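Long-range contacts in cobalamin biosynthesis protein (Agrobacterium tumefaciens, PDB 3BY5), which probably takes part in cobalamin (vitamin B12) biosynthesis, as a protein related to the C-terminal part of CbiG, although its exact role is uncharacterised: residues T11-G16 against V39-L44; A47-D52 against L67-Q72; E73-V78 against E100-A105; A111-P116 against A126-S131. One frame throughout, in Å; residues are numbered along the deposited sequence.

In the fold
From the N terminus, contact 1 closes the loop through helix 23-37, setting the central strand 11-17 parallel to strand 43-46. Contact 2 spans the next connection, through helix 54-62, where the chain leaving strand 43-46 meets strand 67-69. Contact 3 closes the loop between helices 72-84 and 98-107, and contact 4 pairs strand 112-120 with its hairpin partner 123-129. The four follow one another in series; none nests in or crosses another. Contacts 1, 2 and 4 share one mixed five-stranded sheet, with contacts 2 and 4 about 19 Å apart between centres. Contact 3 touches all the others, contacts 1 and 4 through helix 98-107 and contact 2 through both helices, and strand 67-69 carries the sheet into the second subunit.

Contact 1 of 4, residues T11-G16 against V39-L44; sequences TVAGIG and VTVDYL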
loop_
_atom_site.group_PDB
_atom_site.type_symbol
_atom_site.label_atom_id
_atom_site.label_comp_id
_atom_site.label_asym_id
_atom_site.label_seq_id
_atom_site.Cartn_x
_atom_site.Cartn_y
_atom_site.Cartn_z
ATOM N N THR A 11 -4.987 -12.464 -4.060
ATOM C CA THR A 11 -4.958 -11.926 -5.423
ATOM C C THR A 11 -4.951 -10.385 -5.480
ATOM O O THR A 11 -5.812 -9.710 -4.904
ATOM C CB THR A 11 -6.067 -12.561 -6.328
ATOM O OG1 THR A 11 -6.655 -11.565 -7.173
ATOM C CG2 THR A 11 -7.150 -13.227 -5.493
ATOM N N VAL A 12 -3.954 -9.861 -6.190
ATOM C CA VAL A 12 -3.675 -8.432 -6.274
ATOM C C VAL A 12 -3.988 -7.926 -7.675
ATOM O O VAL A 12 -3.588 -8.551 -8.654
ATOM C CB VAL A 12 -2.176 -8.146 -5.943
ATOM C CG1 VAL A 12 -1.840 -6.670 -6.070
ATOM C CG2 VAL A 12 -1.838 -8.628 -4.547
ATOM N N ALA A 13 -4.707 -6.808 -7.776
ATOM C CA ALA A 13 -4.905 -6.140 -9.062
ATOM C C ALA A 13 -4.061 -4.880 -9.169
ATOM O O ALA A 13 -4.263 -3.930 -8.416
ATOM C CB ALA A 13 -6.359 -5.813 -9.286
ATOM N N GLY A 14 -3.111 -4.883 -10.098
ATOM C CA GLY A 14 -2.302 -3.701 -10.395
ATOM C C GLY A 14 -3.063 -2.765 -11.308
ATOM O O GLY A 14 -3.577 -3.189 -12.342
ATOM N N ILE A 15 -3.145 -1.493 -10.926
ATOM C CA ILE A 15 -3.947 -0.510 -11.663
ATOM C C ILE A 15 -3.090 0.578 -12.305
ATOM O O ILE A 15 -2.260 1.203 -11.648
ATOM C CB ILE A 15 -5.023 0.164 -10.764
ATOM C CG1 ILE A 15 -5.826 -0.870 -9.962
ATOM C CG2 ILE A 15 -5.953 1.051 -11.594
ATOM C CD1 ILE A 15 -6.602 -1.871 -10.804
ATOM N N GLY A 16 -3.297 0.781 -13.601
ATOM C CA GLY A 16 -2.713 1.903 -14.319
ATOM C C GLY A 16 -3.818 2.661 -15.019
ATOM O O GLY A 16 -4.784 2.062 -15.486
ATOM N N VAL A 39 -11.929 -14.252 -10.848
ATOM C CA VAL A 39 -11.144 -13.953 -9.653
ATOM C C VAL A 39 -11.910 -13.011 -8.731
ATOM O O VAL A 39 -12.951 -12.465 -9.107
ATOM C CB VAL A 39 -9.749 -13.344 -9.994
ATOM C CG1 VAL A 39 -8.889 -14.347 -10.757
ATOM C CG2 VAL A 39 -9.886 -12.034 -10.770
ATOM N N THR A 40 -11.397 -12.842 -7.518
ATOM C CA THR A 40 -11.925 -11.854 -6.594
ATOM C C THR A 40 -10.739 -11.122 -6.003
ATOM O O THR A 40 -9.951 -11.708 -5.269
ATOM C CB THR A 40 -12.775 -12.483 -5.462
ATOM O OG1 THR A 40 -13.362 -13.714 -5.911
ATOM C CG2 THR A 40 -13.877 -11.518 -5.032
ATOM N N VAL A 41 -10.614 -9.846 -6.352
ATOM C CA VAL A 41 -9.503 -9.002 -5.923
ATOM C C VAL A 41 -9.632 -8.673 -4.439
ATOM O O VAL A 41 -10.683 -8.217 -3.986
ATOM C CB VAL A 41 -9.463 -7.689 -6.746
ATOM C CG1 VAL A 41 -8.324 -6.803 -6.300
ATOM C CG2 VAL A 41 -9.346 -7.994 -8.230
ATOM N N ASP A 42 -8.568 -8.917 -3.681
ATOM C CA ASP A 42 -8.562 -8.563 -2.267
ATOM C C ASP A 42 -7.503 -7.524 -1.903
ATOM O O ASP A 42 -7.355 -7.164 -0.737
ATOM C CB ASP A 42 -8.484 -9.809 -1.370
ATOM C CG ASP A 42 -7.573 -10.882 -1.927
ATOM O OD1 ASP A 42 -6.390 -10.574 -2.172
ATOM O OD2 ASP A 42 -8.038 -12.030 -2.109
ATOM N N TYR A 43 -6.803 -7.011 -2.914
ATOM C CA TYR A 43 -5.757 -6.016 -2.707
ATOM C C TYR A 43 -5.464 -5.246 -4.001
ATOM O O TYR A 43 -5.365 -5.837 -5.068
ATOM C CB TYR A 43 -4.496 -6.722 -2.192
ATOM C CG TYR A 43 -3.503 -5.836 -1.492
ATOM C CD1 TYR A 43 -2.315 -5.482 -2.116
ATOM C CD2 TYR A 43 -3.741 -5.364 -0.202
ATOM C CE1 TYR A 43 -1.389 -4.670 -1.488
ATOM C CE2 TYR A 43 -2.816 -4.547 0.440
ATOM C CZ TYR A 43 -1.641 -4.207 -0.215
ATOM O OH TYR A 43 -0.705 -3.404 0.387
ATOM N N LEU A 44 -5.345 -3.928 -3.907
ATOM C CA LEU A 44 -5.021 -3.095 -5.070
ATOM C C LEU A 44 -3.594 -2.571 -5.015
ATOM O O LEU A 44 -3.037 -2.390 -3.934
ATOM C CB LEU A 44 -5.978 -1.906 -5.180
ATOM C CG LEU A 44 -7.424 -2.126 -5.604
ATOM C CD1 LEU A 44 -8.111 -0.786 -5.687
ATOM C CD2 LEU A 44 -7.500 -2.846 -6.936
#
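Two flat groups mark this contact, the phenol ring of Tyr43 and the carboxylate of Asp42. Val12 reaches the ring obliquely, its CG2 lying 4.0 Å from Tyr43 CD1, and the two side chains run alongside each other. With CG anti to the backbone N (chi1 -160°), the ring leads away from strand 11-17, toward Ala106 of helix 98-107 and Tyr43 of the second subunit; its hydroxyl bonds to Glu68. The Asp42 carboxylate turns back instead and takes the backbone N-H of Thr11 on the syn lone pair of OD1, 3.0 Å from Thr11 N. The backbone N-H of Asp42 in turn donates to Thr11 O, with N 3.1 Å away at an N-H...O angle of 164°, in the plane of that carbonyl. Thus the backbone N and O of Thr11 are both held by one residue. The regular sheet pairing sets in just beyond: Ala13 N donates to Tyr43 O over 3.0 Å, nearly along the C=O axis, and Ala13 pairs in parallel with Leu44. This is the first beta-alpha-beta crossover of the mixed sheet, strand 11-17 passing through helix 23-37 to strand 43-46. Under that helix the sheet face is apolar. The methyl of Ala13 meets Val41, with CB 3.7 Å from Val41 CG1, and lies 4.0 Å from Leu44 CD2. Leu44 CD2 also touches Ile15, 4.0 Å from its CG1, the two side chains crossing obliquely. At the other end Thr11 CG2 sits 3.2 Å from Thr40 O.

Contact 2 of 4, residues A47-D52 against L67-Q72; sequences APLKAD and LEIVAQ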
loop_
_atom_site.group_PDB
_atom_site.type_symbol
_atom_site.label_atom_id
_atom_site.label_comp_id
_atom_site.label_asym_id
_atom_site.label_seq_id
_atom_site.Cartn_x
_atom_site.Cartn_y
_atom_site.Cartn_z
ATOM N N ALA A 47 1.688 2.054 -9.469
ATOM C CA ALA A 47 2.993 2.675 -9.600
ATOM C C ALA A 47 2.891 4.071 -8.998
ATOM O O ALA A 47 1.776 4.519 -8.732
ATOM C CB ALA A 47 3.344 2.752 -11.054
ATOM N N PRO A 48 4.024 4.735 -8.793
ATOM C CA PRO A 48 4.029 6.118 -8.303
ATOM C C PRO A 48 3.129 7.019 -9.141
ATOM O O PRO A 48 3.389 7.216 -10.328
ATOM C CB PRO A 48 5.491 6.536 -8.466
ATOM C CG PRO A 48 6.254 5.263 -8.358
ATOM C CD PRO A 48 5.387 4.209 -8.985
ATOM N N LEU A 49 2.082 7.557 -8.524
ATOM C CA LEU A 49 1.010 8.211 -9.263
ATOM C C LEU A 49 1.388 9.641 -9.634
ATOM O O LEU A 49 2.209 10.270 -8.965
ATOM C CB LEU A 49 -0.284 8.204 -8.447
ATOM C CG LEU A 49 -0.132 8.029 -6.935
ATOM C CD1 LEU A 49 0.345 9.322 -6.291
ATOM C CD2 LEU A 49 -1.440 7.566 -6.313
ATOM N N LYS A 50 0.784 10.150 -10.703
ATOM C CA LYS A 50 1.462 11.086 -11.593
ATOM C C LYS A 50 0.982 12.514 -11.360
ATOM O O LYS A 50 1.480 13.209 -10.474
ATOM C CB LYS A 50 1.242 10.689 -13.054
ATOM C CG LYS A 50 2.346 9.818 -13.633
ATOM C CD LYS A 50 2.179 9.640 -15.133
ATOM C CE LYS A 50 1.434 8.356 -15.458
ATOM N NZ LYS A 50 -0.034 8.498 -15.252
ATOM N N ALA A 51 0.013 12.945 -12.161
ATOM C CA ALA A 51 -0.607 14.252 -11.977
ATOM C C ALA A 51 -1.965 14.127 -11.294
ATOM O O ALA A 51 -2.279 14.881 -10.374
ATOM C CB ALA A 51 -0.747 14.965 -13.313
ATOM N N ASP A 52 -2.765 13.169 -11.751
ATOM C CA ASP A 52 -3.990 12.797 -11.052
ATOM C C ASP A 52 -3.779 11.553 -10.195
ATOM O O ASP A 52 -3.143 10.591 -10.626
ATOM C CB ASP A 52 -5.126 12.563 -12.050
ATOM C CG ASP A 52 -6.489 12.548 -11.388
ATOM O OD1 ASP A 52 -7.006 13.636 -11.061
ATOM O OD2 ASP A 52 -7.045 11.446 -11.193
ATOM N N LEU A 67 -4.779 -0.035 -0.891
ATOM C CA LEU A 67 -3.971 0.299 -2.055
ATOM C C LEU A 67 -2.503 0.365 -1.676
ATOM O O LEU A 67 -2.154 0.975 -0.681
ATOM C CB LEU A 67 -4.423 1.629 -2.659
ATOM C CG LEU A 67 -3.699 2.119 -3.913
ATOM C CD1 LEU A 67 -4.014 1.262 -5.140
ATOM C CD2 LEU A 67 -4.044 3.573 -4.168
ATOM N N GLU A 68 -1.648 -0.279 -2.460
ATOM C CA GLU A 68 -0.215 -0.095 -2.295
ATOM C C GLU A 68 0.355 0.722 -3.445
ATOM O O GLU A 68 0.294 0.314 -4.598
ATOM C CB GLU A 68 0.523 -1.428 -2.151
ATOM C CG GLU A 68 2.001 -1.254 -1.812
ATOM C CD GLU A 68 2.730 -2.571 -1.606
ATOM O OE1 GLU A 68 2.110 -3.524 -1.089
ATOM O OE2 GLU A 68 3.933 -2.650 -1.942
ATOM N N ILE A 69 0.885 1.893 -3.119
ATOM C CA ILE A 69 1.602 2.706 -4.093
ATOM C C ILE A 69 3.068 2.289 -4.011
ATOM O O ILE A 69 3.796 2.697 -3.104
ATOM C CB ILE A 69 1.419 4.218 -3.840
ATOM C CG1 ILE A 69 -0.071 4.545 -3.686
ATOM C CG2 ILE A 69 2.071 5.040 -4.969
ATOM C CD1 ILE A 69 -0.359 5.826 -2.944
ATOM N N VAL A 70 3.469 1.445 -4.958
ATOM C CA VAL A 70 4.765 0.780 -4.935
ATOM C C VAL A 70 5.863 1.727 -5.412
ATOM O O VAL A 70 5.742 2.313 -6.482
ATOM C CB VAL A 70 4.734 -0.494 -5.816
ATOM C CG1 VAL A 70 6.046 -1.216 -5.757
ATOM C CG2 VAL A 70 3.621 -1.422 -5.368
ATOM N N ALA A 71 6.915 1.877 -4.605
ATOM C CA ALA A 71 8.073 2.719 -4.934
ATOM C C ALA A 71 8.773 2.260 -6.208
ATOM O O ALA A 71 8.774 1.070 -6.523
ATOM C CB ALA A 71 9.055 2.735 -3.774
ATOM N N GLN A 72 9.368 3.209 -6.930
ATOM C CA GLN A 72 10.027 2.942 -8.216
ATOM C C GLN A 72 11.209 1.974 -8.100
ATOM O O GLN A 72 11.453 1.186 -9.009
ATOM C CB GLN A 72 10.466 4.259 -8.871
ATOM C CG GLN A 72 10.749 4.178 -10.379
ATOM C CD GLN A 72 9.486 4.075 -11.228
ATOM O OE1 GLN A 72 8.499 4.779 -10.993
ATOM N NE2 GLN A 72 9.518 3.202 -12.229
#
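Ile69 is the first residue of segment 67-72 to carry the contact, at the end of its short strand. Its two branches divide the work. CG2, anti to the backbone N (the matching chi1 to CG1 is -50°), lies 3.8 Å from Ala47 O and 4.0 Å from Pro48 CA, against the backbone at the start of the loop. The other branch extends so that CD1 meets Leu49 CD2 at 3.9 Å, tip to tip, with the two side chains crossing at about a right angle. Ile69 also packs on Ile69 of the second subunit, where strand 67-69 pairs antiparallel with its counterpart and extends the sheet through the dimer. Next comes Val70, which contributes its carbonyl rather than its side chain: Val70 O stands 3.2 Å from Pro48 CD, a carbon contact, while its isopropyl group packs on Leu75 and Ala105. Ala71 then occupies the N-cap position of helix 72-84, and its backbone N bonds to Ser66 OG of the second subunit. Gln72 opens the helix with CG anti to the backbone N and the chain bent at chi2 (74°). The bend turns OE1 to the CG-CD edge of the proline, 3.5 Å from Pro48 CG. Within one chain the arrangement belongs to a beta-alpha-beta crossover: the loop leaving strand 43-46 for helix 54-62 lies against the C-terminal end of the neighbouring parallel strand 67-69.

Contact 3 of 4, residues E73-V78 against E100-A105; sequences ERLEAV and EAAALA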
loop_
_atom_site.group_PDB
_atom_site.type_symbol
_atom_site.label_atom_id
_atom_site.label_comp_id
_atom_site.label_asym_id
_atom_site.label_seq_id
_atom_site.Cartn_x
_atom_site.Cartn_y
_atom_site.Cartn_z
ATOM N N GLU A 73 11.916 2.034 -6.971
ATOM C CA GLU A 73 13.028 1.133 -6.652
ATOM C C GLU A 73 12.561 -0.307 -6.552
ATOM O O GLU A 73 13.266 -1.224 -6.968
ATOM C CB GLU A 73 13.672 1.528 -5.315
ATOM C CG GLU A 73 14.618 2.729 -5.371
ATOM C CD GLU A 73 13.907 4.087 -5.380
ATOM O OE1 GLU A 73 14.609 5.115 -5.535
ATOM O OE2 GLU A 73 12.663 4.139 -5.225
ATOM N N ARG A 74 11.370 -0.483 -5.986
ATOM C CA ARG A 74 10.760 -1.788 -5.779
ATOM C C ARG A 74 10.201 -2.325 -7.098
ATOM O O ARG A 74 10.287 -3.521 -7.369
ATOM C CB ARG A 74 9.675 -1.681 -4.697
ATOM C CG ARG A 74 8.984 -2.987 -4.289
ATOM C CD ARG A 74 9.807 -3.830 -3.322
ATOM N NE ARG A 74 10.558 -4.884 -4.007
ATOM C CZ ARG A 74 10.135 -6.138 -4.162
ATOM N NH1 ARG A 74 8.954 -6.516 -3.678
ATOM N NH2 ARG A 74 10.899 -7.018 -4.803
ATOM N N LEU A 75 9.644 -1.432 -7.914
ATOM C CA LEU A 75 9.150 -1.781 -9.241
ATOM C C LEU A 75 10.273 -2.256 -10.130
ATOM O O LEU A 75 10.143 -3.284 -10.796
ATOM C CB LEU A 75 8.487 -0.583 -9.909
ATOM C CG LEU A 75 7.091 -0.135 -9.485
ATOM C CD1 LEU A 75 6.694 1.072 -10.303
ATOM C CD2 LEU A 75 6.094 -1.235 -9.686
ATOM N N GLU A 76 11.369 -1.498 -10.138
ATOM C CA GLU A 76 12.558 -1.851 -10.907
ATOM C C GLU A 76 13.132 -3.212 -10.501
ATOM O O GLU A 76 13.489 -4.015 -11.359
ATOM C CB GLU A 76 13.625 -0.761 -10.789
ATOM C CG GLU A 76 13.346 0.504 -11.612
ATOM C CD GLU A 76 13.406 0.292 -13.125
ATOM O OE1 GLU A 76 14.119 -0.630 -13.597
ATOM O OE2 GLU A 76 12.740 1.069 -13.847
ATOM N N ALA A 77 13.192 -3.463 -9.197
ATOM C CA ALA A 77 13.669 -4.732 -8.649
ATOM C C ALA A 77 12.859 -5.914 -9.158
ATOM O O ALA A 77 13.428 -6.900 -9.613
ATOM C CB ALA A 77 13.643 -4.690 -7.128
ATOM N N VAL A 78 11.535 -5.785 -9.090
ATOM C CA VAL A 78 10.578 -6.809 -9.531
ATOM C C VAL A 78 10.699 -7.086 -11.026
ATOM O O VAL A 78 10.769 -8.245 -11.442
ATOM C CB VAL A 78 9.133 -6.404 -9.135
ATOM C CG1 VAL A 78 8.084 -7.186 -9.900
ATOM C CG2 VAL A 78 8.945 -6.614 -7.659
ATOM N N GLU A 100 1.822 -4.552 -14.187
ATOM C CA GLU A 100 2.170 -5.940 -13.910
ATOM C C GLU A 100 3.207 -6.004 -12.800
ATOM O O GLU A 100 3.062 -6.774 -11.856
ATOM C CB GLU A 100 2.679 -6.640 -15.175
ATOM C CG GLU A 100 1.583 -7.017 -16.165
ATOM C CD GLU A 100 2.113 -7.450 -17.530
ATOM O OE1 GLU A 100 3.294 -7.188 -17.830
ATOM O OE2 GLU A 100 1.342 -8.045 -18.318
ATOM N N ALA A 101 4.225 -5.156 -12.904
ATOM C CA ALA A 101 5.282 -5.058 -11.898
ATOM C C ALA A 101 4.793 -4.526 -10.547
ATOM O O ALA A 101 5.367 -4.862 -9.515
ATOM C CB ALA A 101 6.427 -4.212 -12.426
ATOM N N ALA A 102 3.743 -3.699 -10.565
ATOM C CA ALA A 102 3.108 -3.182 -9.339
ATOM C C ALA A 102 2.315 -4.250 -8.608
ATOM O O ALA A 102 2.412 -4.362 -7.391
ATOM C CB ALA A 102 2.230 -1.989 -9.649
ATOM N N ALA A 103 1.534 -5.024 -9.361
ATOM C CA ALA A 103 0.753 -6.143 -8.828
ATOM C C ALA A 103 1.645 -7.237 -8.264
ATOM O O ALA A 103 1.328 -7.806 -7.226
ATOM C CB ALA A 103 -0.156 -6.720 -9.891
ATOM N N LEU A 104 2.755 -7.515 -8.947
ATOM C CA LEU A 104 3.700 -8.543 -8.519
ATOM C C LEU A 104 4.489 -8.113 -7.300
ATOM O O LEU A 104 4.813 -8.943 -6.456
ATOM C CB LEU A 104 4.658 -8.917 -9.648
ATOM C CG LEU A 104 4.125 -9.788 -10.791
ATOM C CD1 LEU A 104 5.211 -10.008 -11.830
ATOM C CD2 LEU A 104 3.589 -11.120 -10.290
ATOM N N ALA A 105 4.792 -6.819 -7.207
ATOM C CA ALA A 105 5.514 -6.279 -6.055
ATOM C C ALA A 105 4.680 -6.352 -4.789
ATOM O O ALA A 105 5.177 -6.743 -3.735
ATOM C CB ALA A 105 5.937 -4.860 -6.314
#
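This is near-perpendicular alpha-alpha packing, in which helix 98-107 lies between helix 72-84 and the mixed sheet of an alpha/beta fold; the segment axes are 95° apart and approach to 8.9 Å. Alanines make up most of the touching face on helix 98-107, so the larger side chains of helix 72-84 meet its backbone directly. Leu75 is extended, with CG anti to the carbonyl carbon and chi2 at 180°. This lays CD2 on the peptide joining Ala101 and Ala102, 3.5 Å from Ala102 N and 3.9 Å from Ala102 CB, while Leu75 also packs on Ala47 and Pro48 of loop 47-52. Val78 points toward the partner helix and sets its methyls among Ala101, Leu104 and Ala105. CG1, anti to the backbone N (chi1 163°), reaches Ala101 O at 3.6 Å and Leu104 CB at 3.8 Å; CG2, beside the backbone N, rests 3.7 Å from Ala105 CB. The Leu104 side chain continues to Ala128 and Ala111 on the sheet side. Arg74 starts out with CG anti to the backbone N and then bends at chi2 and chi3, so that the chain folds along its own helix. Its CG lies 4.1 Å from Ala105 CB, and a long, weak ion pair links NH2 to Glu81. The bent chain brings one guanidinium face over Val78, one turn further along the same helix, whose CG2 lies 3.4 Å from the plane, offset toward the rim.

Contact 4 of 4, residues A111-P116 against A126-S131; sequences ARLVAP and AIAMTS
Met129 O is held by one hydrogen bond and one CA-H...O contact. Arg112 N donates to it over 3.0 Å, nearly along the C=O axis, and Ala111 CA makes the CA-H...O contact at 3.2 Å. The Arg112 guanidinium also places one of its faces toward this oxygen, without an angle fit for a bond. The pair is completed by Met129 N, which donates to Arg112 O at 3.0 Å, so Arg112 and Met129 form an antiparallel hydrogen-bonded pair; Leu113 and Ala128 follow as the non-hydrogen-bonded one. Arg112 CG occupies the crowded position between the backbone N and the carbonyl carbon (chi1 70°), and a bend at chi2 sends the chain obliquely across the partner strand. There NH2 makes a weak bond to Thr130 O near the guanidinium plane, and Met129 CB lies over a face. Val114 N continues the pairing to Ile127 O, 3.2 Å away at an N-H...O angle of 166°. The two methyls of Val114 part: CG2 packs 3.7 Å from Ile127 CG2, and CG1 lies 3.8 Å from CB of Met129, a selenomethionine whose SE also touches both. Past Leu113 the strand is interrupted, and a water bridges Ala115 O, to which it donates at 2.6 Å, and Ile127 N, from which it accepts at 3.0 Å. Leu113 and Ala128 face helix 98-107, whereas Ile127 lies on the face covered by Phe37 and Ala33 of helix 23-37. The arrangement is a beta hairpin, strand 112-120 turning back as 123-129, at one edge of a mixed sheet with helices on both faces, an alpha/beta sandwich.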
loop_
_atom_site.group_PDB
_atom_site.type_symbol
_atom_site.label_atom_id
_atom_site.label_comp_id
_atom_site.label_asym_id
_atom_site.label_seq_id
_atom_site.Cartn_x
_atom_site.Cartn_y
_atom_site.Cartn_z
ATOM N N ALA A 111 4.760 -14.490 -6.418
ATOM C CA ALA A 111 3.562 -14.325 -7.162
ATOM C C ALA A 111 3.811 -14.629 -8.600
ATOM O O ALA A 111 4.929 -14.682 -9.045
ATOM C CB ALA A 111 3.098 -12.955 -7.011
ATOM N N ARG A 112 2.732 -14.797 -9.324
ATOM C CA ARG A 112 2.723 -14.936 -10.775
ATOM C C ARG A 112 1.502 -14.224 -11.348
ATOM O O ARG A 112 0.513 -14.012 -10.644
ATOM C CB ARG A 112 2.768 -16.419 -11.184
ATOM C CG ARG A 112 1.502 -17.199 -10.882
ATOM C CD ARG A 112 1.784 -18.534 -10.212
ATOM N NE ARG A 112 0.631 -18.955 -9.410
ATOM C CZ ARG A 112 0.506 -18.768 -8.095
ATOM N NH1 ARG A 112 1.473 -18.181 -7.395
ATOM N NH2 ARG A 112 -0.591 -19.182 -7.470
ATOM N N LEU A 113 1.587 -13.832 -12.616
ATOM C CA LEU A 113 0.451 -13.254 -13.320
ATOM C C LEU A 113 -0.435 -14.376 -13.822
ATOM O O LEU A 113 0.052 -15.314 -14.445
ATOM C CB LEU A 113 0.924 -12.410 -14.497
ATOM C CG LEU A 113 1.760 -11.167 -14.206
ATOM C CD1 LEU A 113 2.337 -10.666 -15.503
ATOM C CD2 LEU A 113 0.940 -10.080 -13.514
ATOM N N VAL A 114 -1.733 -14.277 -13.552
ATOM C CA VAL A 114 -2.668 -15.364 -13.859
ATOM C C VAL A 114 -3.619 -15.065 -15.018
ATOM O O VAL A 114 -4.294 -15.965 -15.529
ATOM C CB VAL A 114 -3.482 -15.790 -12.615
ATOM C CG1 VAL A 114 -2.555 -16.316 -11.531
ATOM C CG2 VAL A 114 -4.331 -14.640 -12.091
ATOM N N ALA A 115 -3.665 -13.802 -15.429
ATOM C CA ALA A 115 -4.565 -13.361 -16.480
ATOM C C ALA A 115 -3.779 -12.480 -17.446
ATOM O O ALA A 115 -2.767 -11.899 -17.052
ATOM C CB ALA A 115 -5.721 -12.598 -15.870
ATOM N N PRO A 116 -4.218 -12.400 -18.722
ATOM C CA PRO A 116 -3.577 -11.474 -19.650
ATOM C C PRO A 116 -3.899 -10.022 -19.325
ATOM O O PRO A 116 -4.893 -9.744 -18.648
ATOM C CB PRO A 116 -4.189 -11.858 -21.000
ATOM C CG PRO A 116 -5.508 -12.421 -20.660
ATOM C CD PRO A 116 -5.287 -13.172 -19.384
ATOM N N ALA A 126 -3.944 -5.471 -14.142
ATOM C CA ALA A 126 -3.118 -6.682 -14.131
ATOM C C ALA A 126 -3.420 -7.494 -12.884
ATOM O O ALA A 126 -3.367 -6.966 -11.784
ATOM C CB ALA A 126 -1.653 -6.323 -14.162
ATOM N N ILE A 127 -3.730 -8.775 -13.044
ATOM C CA ILE A 127 -4.027 -9.616 -11.882
ATOM C C ILE A 127 -2.884 -10.581 -11.570
ATOM O O ILE A 127 -2.444 -11.338 -12.434
ATOM C CB ILE A 127 -5.397 -10.361 -12.011
ATOM C CG1 ILE A 127 -6.558 -9.365 -11.991
ATOM C CG2 ILE A 127 -5.615 -11.350 -10.865
ATOM C CD1 ILE A 127 -7.111 -9.039 -13.349
ATOM N N ALA A 128 -2.402 -10.523 -10.330
ATOM C CA ALA A 128 -1.408 -11.466 -9.831
ATOM C C ALA A 128 -1.954 -12.266 -8.656
ATOM O O ALA A 128 -2.760 -11.762 -7.882
ATOM C CB ALA A 128 -0.141 -10.741 -9.431
HETATM N N MSE A 129 -1.517 -13.518 -8.542
HETATM C CA MSE A 129 -1.805 -14.355 -7.375
HETATM C C MSE A 129 -0.512 -14.824 -6.739
HETATM O O MSE A 129 0.464 -15.092 -7.438
HETATM C CB MSE A 129 -2.649 -15.563 -7.762
HETATM C CG MSE A 129 -4.105 -15.433 -7.400
HETATM SE SE MSE A 129 -5.258 -16.283 -8.714
HETATM C CE MSE A 129 -6.991 -16.063 -7.844
ATOM N N THR A 130 -0.510 -14.931 -5.416
ATOM C CA THR A 130 0.696 -15.304 -4.684
ATOM C C THR A 130 0.690 -16.785 -4.302
ATOM O O THR A 130 -0.315 -17.470 -4.494
ATOM C CB THR A 130 0.912 -14.398 -3.449
ATOM O OG1 THR A 130 2.251 -14.559 -2.966
ATOM C CG2 THR A 130 -0.084 -14.719 -2.344
ATOM N N SER A 131 1.823 -17.255 -3.774
ATOM C CA SER A 131 2.038 -18.660 -3.387
ATOM C C SER A 131 0.937 -19.267 -2.505
ATOM O O SER A 131 0.512 -20.401 -2.739
ATOM C CB SER A 131 3.400 -18.819 -2.698
ATOM O OG SER A 131 4.454 -18.355 -3.523
HETATM O O HOH W 1 -2.609 -9.605 -15.749
HETATM O O HOH W 2 -5.194 -8.804 -16.107
#